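Local coordinates for protein pectate lyase II (Xanthomonas campestris pv. campestris, PDB 2QXZ) that probably cleaves pectate, the polygalacturonate of plant cell walls, by the eliminative mechanism of the polysaccharide lyase 1 family, at residues 154-159 / 177-182. The protein carries 1 engineered substitution. Residues are numbered along the deposited sequence; the frame is centred on the assembly and turned at random.
Sequences GIDMKK and VALNGY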
ATOM      1  N   GLY A 154      -3.347   5.248  -1.449  1.00  6.09           N
ATOM      2  CA  GLY A 154      -4.000   3.969  -1.209  1.00  6.10           C
ATOM      3  C   GLY A 154      -3.418   3.307   0.022  1.00  6.28           C
ATOM      4  O   GLY A 154      -4.078   3.210   1.054  1.00  6.25           O
ATOM      5  N   ILE A 155      -2.175   2.849  -0.095  1.00  6.21           N
ATOM      6  CA  ILE A 155      -1.482   2.199   1.011  1.00  6.02           C
ATOM      7  C   ILE A 155      -0.136   2.886   1.153  1.00  6.10           C
ATOM      8  O   ILE A 155       0.819   2.557   0.441  1.00  6.05           O
ATOM      9  CB  ILE A 155      -1.335   0.660   0.786  1.00  6.43           C
ATOM     10  CG1 ILE A 155      -2.719   0.009   0.708  1.00  5.50           C
ATOM     11  CG2 ILE A 155      -0.496   0.023   1.915  1.00  5.74           C
ATOM     12  CD1 ILE A 155      -2.775  -1.264  -0.082  1.00  6.93           C
ATOM     13  N   ASP A 156      -0.082   3.850   2.072  1.00  5.79           N
ATOM     14  CA  ASP A 156       1.039   4.780   2.187  1.00  5.75           C
ATOM     15  C   ASP A 156       1.844   4.588   3.470  1.00  5.95           C
ATOM     16  O   ASP A 156       1.298   4.234   4.523  1.00  5.53           O
ATOM     17  CB  ASP A 156       0.528   6.233   2.158  1.00  5.82           C
ATOM     18  CG  ASP A 156       0.008   6.664   0.786  1.00  5.92           C
ATOM     19  OD1 ASP A 156       0.108   5.891  -0.197  1.00  4.10           O
ATOM     20  OD2 ASP A 156      -0.479   7.810   0.692  1.00  5.75           O
ATOM     21  N   MET A 157       3.146   4.834   3.373  1.00  6.07           N
ATOM     22  CA  MET A 157       3.986   4.971   4.558  1.00  6.33           C
ATOM     23  C   MET A 157       5.048   6.050   4.338  1.00  6.36           C
ATOM     24  O   MET A 157       5.478   6.301   3.201  1.00  6.37           O
ATOM     25  CB  MET A 157       4.588   3.625   5.001  1.00  6.16           C
ATOM     26  CG  MET A 157       5.634   3.011   4.070  1.00  6.48           C
ATOM     27  SD  MET A 157       5.974   1.265   4.424  1.00  6.96           S
ATOM     28  CE  MET A 157       4.487   0.491   3.783  1.00  4.07           C
ATOM     29  N   LYS A 158       5.443   6.696   5.430  1.00  6.16           N
ATOM     30  CA  LYS A 158       6.435   7.761   5.386  1.00  6.69           C
ATOM     31  C   LYS A 158       7.134   7.929   6.726  1.00  6.28           C
ATOM     32  O   LYS A 158       6.668   7.423   7.754  1.00  6.06           O
ATOM     33  CB  LYS A 158       5.798   9.095   4.962  1.00  6.40           C
ATOM     34  CG  LYS A 158       4.729   9.614   5.912  1.00  7.88           C
ATOM     35  CD  LYS A 158       4.078  10.881   5.369  1.00  8.17           C
ATOM     36  CE  LYS A 158       2.943  11.347   6.275  1.00 10.66           C
ATOM     37  NZ  LYS A 158       2.024  12.311   5.577  1.00 12.46           N
ATOM     38  N   LYS A 159       8.258   8.638   6.690  1.00  6.06           N
ATOM     39  CA  LYS A 159       8.972   9.063   7.890  1.00  6.25           C
ATOM     40  C   LYS A 159       9.502   7.907   8.748  1.00  5.47           C
ATOM     41  O   LYS A 159       9.489   7.969   9.968  1.00  5.40           O
ATOM     42  CB  LYS A 159       8.119  10.058   8.705  1.00  6.34           C
ATOM     43  CG  LYS A 159       7.861  11.385   7.964  1.00  6.98           C
ATOM     44  CD  LYS A 159       7.180  12.425   8.846  1.00  7.52           C
ATOM     45  CE  LYS A 159       5.659  12.361   8.725  1.00 10.88           C
ATOM     46  NZ  LYS A 159       4.967  13.057   9.872  1.00 11.82           N
ATOM     47  N   VAL A 177      -1.368   4.914  -5.869  1.00  5.49           N
ATOM     48  CA  VAL A 177      -1.550   3.629  -5.181  1.00  5.33           C
ATOM     49  C   VAL A 177      -0.831   3.520  -3.827  1.00  5.44           C
ATOM     50  O   VAL A 177      -1.464   3.256  -2.795  1.00  5.20           O
ATOM     51  CB  VAL A 177      -1.161   2.433  -6.102  1.00  5.24           C
ATOM     52  CG1 VAL A 177      -1.345   1.099  -5.386  1.00  5.43           C
ATOM     53  CG2 VAL A 177      -1.977   2.459  -7.379  1.00  4.43           C
ATOM     54  N   ALA A 178       0.483   3.725  -3.837  1.00  4.97           N
ATOM     55  CA  ALA A 178       1.304   3.428  -2.672  1.00  4.68           C
ATOM     56  C   ALA A 178       2.520   4.338  -2.589  1.00  4.50           C
ATOM     57  O   ALA A 178       3.407   4.284  -3.441  1.00  4.61           O
ATOM     58  CB  ALA A 178       1.732   1.955  -2.683  1.00  4.27           C
ATOM     59  N   LEU A 179       2.545   5.166  -1.554  1.00  4.18           N
ATOM     60  CA  LEU A 179       3.678   6.028  -1.273  1.00  4.19           C
ATOM     61  C   LEU A 179       4.584   5.374  -0.235  1.00  4.09           C
ATOM     62  O   LEU A 179       4.114   4.701   0.685  1.00  4.04           O
ATOM     63  CB  LEU A 179       3.191   7.386  -0.773  1.00  4.13           C
ATOM     64  CG  LEU A 179       4.195   8.512  -0.504  1.00  4.00           C
ATOM     65  CD1 LEU A 179       4.877   8.957  -1.786  1.00  4.03           C
ATOM     66  CD2 LEU A 179       3.452   9.672   0.120  1.00  4.63           C
ATOM     67  N   ASN A 180       5.888   5.571  -0.393  1.00  3.83           N
ATOM     68  CA  ASN A 180       6.867   5.068   0.569  1.00  3.85           C
ATOM     69  C   ASN A 180       8.027   6.061   0.692  1.00  3.69           C
ATOM     70  O   ASN A 180       9.027   5.938  -0.013  1.00  3.39           O
ATOM     71  CB  ASN A 180       7.354   3.669   0.169  1.00  3.44           C
ATOM     72  CG  ASN A 180       7.959   2.908   1.335  1.00  4.42           C
ATOM     73  OD1 ASN A 180       8.733   3.461   2.124  1.00  4.68           O
ATOM     74  ND2 ASN A 180       7.594   1.637   1.464  1.00  3.72           N
ATOM     75  N   GLY A 181       7.865   7.049   1.577  1.00  3.42           N
ATOM     76  CA  GLY A 181       8.739   8.221   1.641  1.00  3.75           C
ATOM     77  C   GLY A 181       8.035   9.389   0.971  1.00  4.04           C
ATOM     78  O   GLY A 181       7.724   9.325  -0.223  1.00  4.33           O
ATOM     79  N   TYR A 182       7.787  10.458   1.724  1.00  4.19           N
ATOM     80  CA  TYR A 182       6.849  11.501   1.282  1.00  4.55           C
ATOM     81  C   TYR A 182       7.476  12.644   0.494  1.00  4.44           C
ATOM     82  O   TYR A 182       6.770  13.409  -0.162  1.00  4.27           O
ATOM     83  CB  TYR A 182       6.039  12.053   2.464  1.00  4.81           C
ATOM     84  CG  TYR A 182       6.725  13.150   3.244  1.00  5.55           C
ATOM     85  CD1 TYR A 182       7.579  12.846   4.312  1.00  5.96           C
ATOM     86  CD2 TYR A 182       6.517  14.491   2.924  1.00  5.34           C
ATOM     87  CE1 TYR A 182       8.209  13.846   5.037  1.00  5.99           C
ATOM     88  CE2 TYR A 182       7.151  15.505   3.637  1.00  6.24           C
ATOM     89  CZ  TYR A 182       7.991  15.175   4.695  1.00  6.33           C
ATOM     90  OH  TYR A 182       8.614  16.171   5.407  1.00  6.34           O
TER
HETATM   91  O   HOH W   1       3.440   2.131   0.498  1.00  2.00           O
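Met157 and Asn180 meet on neighbouring rungs of the right-handed parallel beta-helix of pectate lyases, where each strand is stacked on the equivalent strand of the next coil. Their side chains run side by side in the same direction, and Met157 SD passes 3.4 Å from Asn180 ND2. Between the backbones, Met157 N donates to Leu179 O at 2.9 Å, and Gly181 N returns a bond to Met157 O at 3.0 Å, the alternation expected of parallel strands. One step earlier the pattern changes: Ile155 O lies 3.7 Å from Leu179 N, and that amide turns instead to the carboxylate of Asp156. The OD1 bond, 2.9 Å long, arrives from above the carboxylate plane, 50° out of it; with chi1 at -70°, CG sits anti to the carbonyl carbon, which brings OD1 to the Leu179 amide, alongside Leu179 CB. Upstream, Ile155 N reaches Val177 O almost straight along the C=O axis. At the other end Lys158 CD lies 3.7 Å from Tyr182 CB, while Lys159 CG approaches Tyr182 CE1 obliquely. Farther out, Tyr196 and Thr194 both accept from Asn180 ND2, fixing the amide beside the sulfur, and Asp186 OD2 receives the backbone N-H groups of both Lys159 and Tyr182. Where the direct bond from Leu179 N to Ile155 O is missing, a water bridges two carbonyls, donating to Ile155 O and to Leu179 O at 2.7 Å each.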